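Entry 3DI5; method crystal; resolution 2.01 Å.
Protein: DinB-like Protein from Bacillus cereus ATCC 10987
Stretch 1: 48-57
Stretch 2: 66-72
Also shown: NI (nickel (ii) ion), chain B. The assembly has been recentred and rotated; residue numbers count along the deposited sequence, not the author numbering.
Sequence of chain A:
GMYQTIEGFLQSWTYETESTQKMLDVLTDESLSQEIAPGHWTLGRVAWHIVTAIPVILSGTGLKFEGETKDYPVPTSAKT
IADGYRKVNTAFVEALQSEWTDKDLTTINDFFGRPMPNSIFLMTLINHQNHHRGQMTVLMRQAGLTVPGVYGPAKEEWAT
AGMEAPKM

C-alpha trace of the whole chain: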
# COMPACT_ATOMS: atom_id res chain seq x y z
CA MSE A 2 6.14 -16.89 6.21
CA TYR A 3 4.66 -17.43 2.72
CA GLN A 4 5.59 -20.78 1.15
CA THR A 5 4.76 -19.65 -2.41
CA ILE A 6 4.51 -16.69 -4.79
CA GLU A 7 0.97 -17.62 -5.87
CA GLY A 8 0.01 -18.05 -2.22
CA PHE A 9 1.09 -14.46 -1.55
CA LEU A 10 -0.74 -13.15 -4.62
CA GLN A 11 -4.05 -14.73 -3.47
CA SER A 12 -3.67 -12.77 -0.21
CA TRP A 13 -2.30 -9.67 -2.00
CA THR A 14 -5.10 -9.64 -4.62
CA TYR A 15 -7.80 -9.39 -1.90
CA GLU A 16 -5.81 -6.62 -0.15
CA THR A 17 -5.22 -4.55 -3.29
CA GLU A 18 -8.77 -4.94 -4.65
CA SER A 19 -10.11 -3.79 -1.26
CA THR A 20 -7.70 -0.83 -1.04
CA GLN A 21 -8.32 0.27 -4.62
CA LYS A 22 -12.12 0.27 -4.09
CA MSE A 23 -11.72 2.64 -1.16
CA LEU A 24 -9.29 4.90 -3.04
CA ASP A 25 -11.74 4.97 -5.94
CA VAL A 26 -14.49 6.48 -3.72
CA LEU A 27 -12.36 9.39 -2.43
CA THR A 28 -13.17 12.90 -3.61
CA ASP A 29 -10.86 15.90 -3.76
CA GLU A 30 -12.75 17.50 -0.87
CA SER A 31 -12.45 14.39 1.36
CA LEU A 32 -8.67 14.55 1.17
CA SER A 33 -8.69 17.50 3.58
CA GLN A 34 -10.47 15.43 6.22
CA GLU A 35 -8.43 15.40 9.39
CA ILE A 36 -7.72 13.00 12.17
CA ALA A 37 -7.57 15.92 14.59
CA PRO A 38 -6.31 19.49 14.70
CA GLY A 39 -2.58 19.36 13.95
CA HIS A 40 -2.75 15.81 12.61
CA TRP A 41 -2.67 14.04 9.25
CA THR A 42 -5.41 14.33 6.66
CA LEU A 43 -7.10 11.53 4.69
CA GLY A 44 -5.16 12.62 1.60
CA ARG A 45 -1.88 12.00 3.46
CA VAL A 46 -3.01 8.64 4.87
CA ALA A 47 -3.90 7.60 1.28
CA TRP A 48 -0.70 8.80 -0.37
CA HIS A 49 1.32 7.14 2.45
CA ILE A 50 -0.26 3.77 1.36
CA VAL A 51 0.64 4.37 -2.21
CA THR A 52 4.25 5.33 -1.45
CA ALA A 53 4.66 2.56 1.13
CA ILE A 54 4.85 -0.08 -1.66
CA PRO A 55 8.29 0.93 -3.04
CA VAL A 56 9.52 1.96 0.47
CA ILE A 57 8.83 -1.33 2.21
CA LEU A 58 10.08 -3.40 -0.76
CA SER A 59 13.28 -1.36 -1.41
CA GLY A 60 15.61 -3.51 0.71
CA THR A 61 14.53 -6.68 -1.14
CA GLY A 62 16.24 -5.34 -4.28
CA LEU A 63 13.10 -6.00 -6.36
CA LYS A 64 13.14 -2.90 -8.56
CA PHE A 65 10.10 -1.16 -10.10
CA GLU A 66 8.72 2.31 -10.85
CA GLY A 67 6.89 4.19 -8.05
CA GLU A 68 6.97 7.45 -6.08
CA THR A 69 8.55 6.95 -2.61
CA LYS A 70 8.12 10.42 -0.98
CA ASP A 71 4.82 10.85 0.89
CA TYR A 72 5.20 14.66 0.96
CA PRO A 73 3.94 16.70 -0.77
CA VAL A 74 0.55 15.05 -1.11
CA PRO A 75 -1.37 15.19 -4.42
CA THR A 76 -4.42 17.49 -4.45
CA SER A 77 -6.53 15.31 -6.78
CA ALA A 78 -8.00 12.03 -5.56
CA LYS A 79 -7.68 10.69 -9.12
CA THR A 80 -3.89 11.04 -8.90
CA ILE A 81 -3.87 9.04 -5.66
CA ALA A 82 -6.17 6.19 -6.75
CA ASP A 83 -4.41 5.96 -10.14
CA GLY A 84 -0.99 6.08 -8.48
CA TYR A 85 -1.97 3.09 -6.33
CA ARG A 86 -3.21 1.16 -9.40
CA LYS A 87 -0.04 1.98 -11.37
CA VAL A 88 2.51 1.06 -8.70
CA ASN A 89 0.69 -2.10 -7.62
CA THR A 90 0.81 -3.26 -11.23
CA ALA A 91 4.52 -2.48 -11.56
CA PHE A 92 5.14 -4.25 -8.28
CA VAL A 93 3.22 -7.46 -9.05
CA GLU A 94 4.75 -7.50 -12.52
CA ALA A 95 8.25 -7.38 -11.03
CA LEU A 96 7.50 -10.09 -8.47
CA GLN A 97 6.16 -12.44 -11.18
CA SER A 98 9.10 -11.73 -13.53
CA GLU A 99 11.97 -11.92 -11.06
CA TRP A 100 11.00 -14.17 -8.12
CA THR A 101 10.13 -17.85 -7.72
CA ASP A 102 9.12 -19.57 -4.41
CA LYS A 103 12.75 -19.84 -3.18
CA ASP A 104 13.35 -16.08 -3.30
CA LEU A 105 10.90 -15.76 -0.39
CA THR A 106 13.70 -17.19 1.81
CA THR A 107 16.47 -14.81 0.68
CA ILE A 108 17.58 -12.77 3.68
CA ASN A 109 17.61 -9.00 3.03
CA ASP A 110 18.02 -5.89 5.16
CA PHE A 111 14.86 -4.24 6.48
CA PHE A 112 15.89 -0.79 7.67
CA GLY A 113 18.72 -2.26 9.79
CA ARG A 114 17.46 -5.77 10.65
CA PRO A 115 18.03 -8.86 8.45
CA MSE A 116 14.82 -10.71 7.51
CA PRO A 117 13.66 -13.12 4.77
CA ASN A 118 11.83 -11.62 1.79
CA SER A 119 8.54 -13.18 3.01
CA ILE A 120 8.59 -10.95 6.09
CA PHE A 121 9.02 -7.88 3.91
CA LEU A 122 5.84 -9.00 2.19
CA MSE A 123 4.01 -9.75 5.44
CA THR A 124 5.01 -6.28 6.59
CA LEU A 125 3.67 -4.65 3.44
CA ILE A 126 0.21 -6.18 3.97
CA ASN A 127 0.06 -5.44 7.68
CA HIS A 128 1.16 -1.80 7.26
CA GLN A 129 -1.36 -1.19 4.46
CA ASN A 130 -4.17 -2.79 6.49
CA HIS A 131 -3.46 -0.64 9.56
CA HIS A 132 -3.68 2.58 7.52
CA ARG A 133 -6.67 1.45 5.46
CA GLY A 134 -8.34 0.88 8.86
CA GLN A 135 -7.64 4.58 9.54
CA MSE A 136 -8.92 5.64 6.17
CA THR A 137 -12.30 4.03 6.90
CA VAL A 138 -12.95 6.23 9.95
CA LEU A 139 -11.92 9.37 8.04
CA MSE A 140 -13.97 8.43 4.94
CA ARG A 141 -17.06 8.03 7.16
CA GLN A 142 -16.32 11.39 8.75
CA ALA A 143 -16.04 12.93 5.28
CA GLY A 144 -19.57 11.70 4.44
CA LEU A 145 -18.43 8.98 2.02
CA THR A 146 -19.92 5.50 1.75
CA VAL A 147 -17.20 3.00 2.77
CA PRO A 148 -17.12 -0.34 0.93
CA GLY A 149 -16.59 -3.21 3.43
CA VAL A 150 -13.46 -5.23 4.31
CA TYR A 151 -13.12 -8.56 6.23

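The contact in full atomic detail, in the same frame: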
# COMPACT_ATOMS: atom_id res chain seq x y z
N TRP A 48 -1.97 8.74 0.34
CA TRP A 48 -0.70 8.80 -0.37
C TRP A 48 0.42 8.00 0.36
O TRP A 48 1.29 7.46 -0.28
CB TRP A 48 -0.30 10.25 -0.56
CG TRP A 48 0.78 10.49 -1.55
CD1 TRP A 48 1.93 11.16 -1.33
CD2 TRP A 48 0.78 10.12 -2.94
NE1 TRP A 48 2.67 11.23 -2.50
CE2 TRP A 48 1.99 10.59 -3.50
CE3 TRP A 48 -0.11 9.43 -3.77
CZ2 TRP A 48 2.33 10.39 -4.83
CZ3 TRP A 48 0.22 9.23 -5.08
CH2 TRP A 48 1.43 9.71 -5.61
N HIS A 49 0.36 7.92 1.68
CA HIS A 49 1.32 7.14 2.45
C HIS A 49 1.23 5.64 2.06
O HIS A 49 2.24 4.95 1.95
CB HIS A 49 1.06 7.36 3.95
CG HIS A 49 1.97 6.61 4.87
ND1 HIS A 49 3.32 6.86 4.94
CD2 HIS A 49 1.70 5.70 5.83
CE1 HIS A 49 3.86 6.08 5.87
NE2 HIS A 49 2.90 5.36 6.43
N ILE A 50 0.01 5.16 1.81
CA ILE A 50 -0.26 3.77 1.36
C ILE A 50 0.32 3.52 -0.02
O ILE A 50 0.96 2.48 -0.29
CB ILE A 50 -1.79 3.51 1.33
CG1 ILE A 50 -2.29 3.33 2.76
CG2 ILE A 50 -2.18 2.24 0.49
CD1 ILE A 50 -3.77 3.60 2.92
N VAL A 51 0.12 4.48 -0.89
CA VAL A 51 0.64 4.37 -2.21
C VAL A 51 2.17 4.28 -2.19
O VAL A 51 2.76 3.35 -2.78
CB VAL A 51 0.16 5.54 -3.06
CG1 VAL A 51 0.73 5.43 -4.46
CG2 VAL A 51 -1.41 5.56 -3.11
N THR A 52 2.81 5.21 -1.47
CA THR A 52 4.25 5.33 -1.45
C THR A 52 4.91 4.22 -0.66
O THR A 52 6.08 3.89 -0.93
CB THR A 52 4.74 6.70 -0.89
OG1 THR A 52 4.33 6.85 0.48
CG2 THR A 52 4.19 7.81 -1.67
N ALA A 53 4.18 3.66 0.31
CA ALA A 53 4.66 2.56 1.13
C ALA A 53 5.06 1.31 0.34
O ALA A 53 5.88 0.54 0.83
CB ALA A 53 3.64 2.20 2.25
N ILE A 54 4.56 1.15 -0.91
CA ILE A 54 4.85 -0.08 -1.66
C ILE A 54 6.35 -0.13 -2.05
O ILE A 54 7.05 -1.07 -1.63
CB ILE A 54 3.88 -0.30 -2.88
CG1 ILE A 54 2.49 -0.69 -2.37
CG2 ILE A 54 4.37 -1.40 -3.78
CD1 ILE A 54 1.35 -0.48 -3.39
N PRO A 55 6.84 0.86 -2.82
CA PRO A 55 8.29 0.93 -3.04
C PRO A 55 9.17 1.13 -1.80
O PRO A 55 10.32 0.69 -1.83
CB PRO A 55 8.46 2.08 -4.04
CG PRO A 55 7.18 2.85 -4.00
CD PRO A 55 6.11 1.90 -3.58
N VAL A 56 8.67 1.70 -0.70
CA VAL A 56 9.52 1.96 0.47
C VAL A 56 9.77 0.68 1.26
O VAL A 56 10.90 0.35 1.65
CB VAL A 56 8.92 3.08 1.36
CG1 VAL A 56 9.69 3.19 2.70
CG2 VAL A 56 8.91 4.42 0.59
N ILE A 57 8.70 -0.07 1.50
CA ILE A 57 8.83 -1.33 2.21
C ILE A 57 9.61 -2.35 1.34
O ILE A 57 10.44 -3.09 1.84
CB ILE A 57 7.45 -1.85 2.69
CG1 ILE A 57 6.96 -1.01 3.88
CG2 ILE A 57 7.50 -3.33 2.98
CD1 ILE A 57 5.54 -1.38 4.37
N GLU A 66 9.05 0.88 -10.87
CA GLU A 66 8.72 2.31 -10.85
C GLU A 66 7.65 2.62 -9.78
O GLU A 66 6.70 1.87 -9.61
CB GLU A 66 8.24 2.74 -12.24
CG GLU A 66 8.18 4.25 -12.49
N GLY A 67 7.85 3.73 -9.06
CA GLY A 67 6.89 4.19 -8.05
C GLY A 67 7.43 5.30 -7.17
O GLY A 67 8.54 5.19 -6.63
N GLU A 68 6.65 6.36 -7.01
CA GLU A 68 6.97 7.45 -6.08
C GLU A 68 7.16 6.90 -4.67
O GLU A 68 6.39 6.07 -4.26
CB GLU A 68 5.83 8.48 -6.05
CG GLU A 68 6.08 9.68 -5.14
CD GLU A 68 7.38 10.38 -5.45
OE1 GLU A 68 7.45 10.99 -6.55
OE2 GLU A 68 8.33 10.29 -4.62
N THR A 69 8.18 7.39 -3.96
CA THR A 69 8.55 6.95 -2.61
C THR A 69 8.41 8.04 -1.52
O THR A 69 8.43 7.74 -0.32
CB THR A 69 10.01 6.41 -2.59
OG1 THR A 69 10.91 7.43 -3.05
CG2 THR A 69 10.16 5.16 -3.49
N LYS A 70 8.28 9.30 -1.93
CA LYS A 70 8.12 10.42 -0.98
C LYS A 70 6.65 10.73 -0.71
O LYS A 70 5.90 11.08 -1.62
CB LYS A 70 8.83 11.67 -1.54
N ASP A 71 6.23 10.63 0.54
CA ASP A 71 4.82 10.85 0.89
C ASP A 71 4.48 12.32 1.18
O ASP A 71 3.39 12.62 1.64
CB ASP A 71 4.34 9.87 2.00
CG ASP A 71 4.88 10.19 3.38
OD1 ASP A 71 5.70 11.13 3.50
OD2 ASP A 71 4.51 9.50 4.36
N TYR A 72 5.42 13.22 0.89
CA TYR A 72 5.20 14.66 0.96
C TYR A 72 5.94 15.28 -0.21
O TYR A 72 7.07 14.91 -0.49
CB TYR A 72 5.71 15.26 2.29
CG TYR A 72 5.10 16.63 2.65
CD1 TYR A 72 3.90 16.72 3.40
CD2 TYR A 72 5.71 17.82 2.27
CE1 TYR A 72 3.34 17.96 3.74
CE2 TYR A 72 5.17 19.07 2.61
CZ TYR A 72 3.98 19.14 3.34
OH TYR A 72 3.43 20.39 3.67
NI NI B . 3.00 4.00 8.27
O HOH W 1 5.40 12.97 -3.19
O HOH W 2 4.29 4.58 -5.18
O HOH W 3 3.14 6.03 9.55
O HOH W 4 3.33 2.78 10.17
O HOH W 5 5.35 4.09 8.09

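The most unusual feature of this contact is that one imidazole ring serves both a metal and the neighbouring stretch. The NE2 atom of H49 binds the nickel ion at 2.3 Å. On the other nitrogen of the ring, ND1 of H49 donates a hydrogen bond to OD2 of D71 at 3.0 Å. The coordination is completed by three waters and by two atoms from elsewhere in the structure. Histidine suits this place because its two nitrogens can play different parts at once: NE2 offers its lone pair to the metal while ND1 carries a proton. D71 OD2 lies near the plane of the ring, at its edge, where that N-H points. A carboxylate held there fixes the rotation of the imidazole and, by drawing on the N-H, makes the metal-bound nitrogen more electron-rich. The other carboxylate oxygen, OD1 of D71, is hydrogen-bonded elsewhere in the structure, so the acid is held through both oxygens.

Around this bond, a helix running through residues 48-57 packs against an irregular segment, 66-72, with 428 Å² buried in total. W48, T52 and P55 all point their CA-to-CB bonds toward the segment, as the spacing of a helical face would predict, whereas A53 points away. The segment in turn presents much of its backbone: the carbonyl oxygens of residues 67 to 71 all lie close to helix side chains.

W48, with chi1 in the t well, reaches along the segment. Its indole NE1 donates a weak hydrogen bond to O of K70 at 3.4 Å, with an angle of only 131°. Water 1 reinforces the link, donating to O of K70 at 2.5 Å and accepting weakly from NE1 of W48 at 3.3 Å. The large ring also offers carbon surface, its CZ2 lying 3.8 Å from CG of E68.

T52 is buried where the two stretches run closest, its CA 4.7 Å from CA of T69. A small side chain fits so narrow a gap. In the p rotamer, its OG1 lies 3.2 Å from O of W48 and also 3.2 Å from O of H49, so the hydroxyl can be satisfied within its own helix, while CG2 of T52 sits 3.7 Å from O of K70.

P55 lacks an amide hydrogen, and the helix kinks there because its N makes no bond to the preceding turn. Water 2 donates to the O of V51, at 3.1 Å, and to O of E68, at 2.7 Å, bridging the two stretches. The proline ring packs tightly, CG of P55 being 3.3 Å from O of E68 and CB of P55 3.6 Å from CG2 of T69. At G67 a CB would point toward the helix and lie only 3.3 Å from CG of P55, a tight fit that glycine avoids.

Finally, E68 folds back to steady its own segment: its OE2 accepts from N of K70 at 2.9 Å and, weakly, from N of T69 at 3.0 Å.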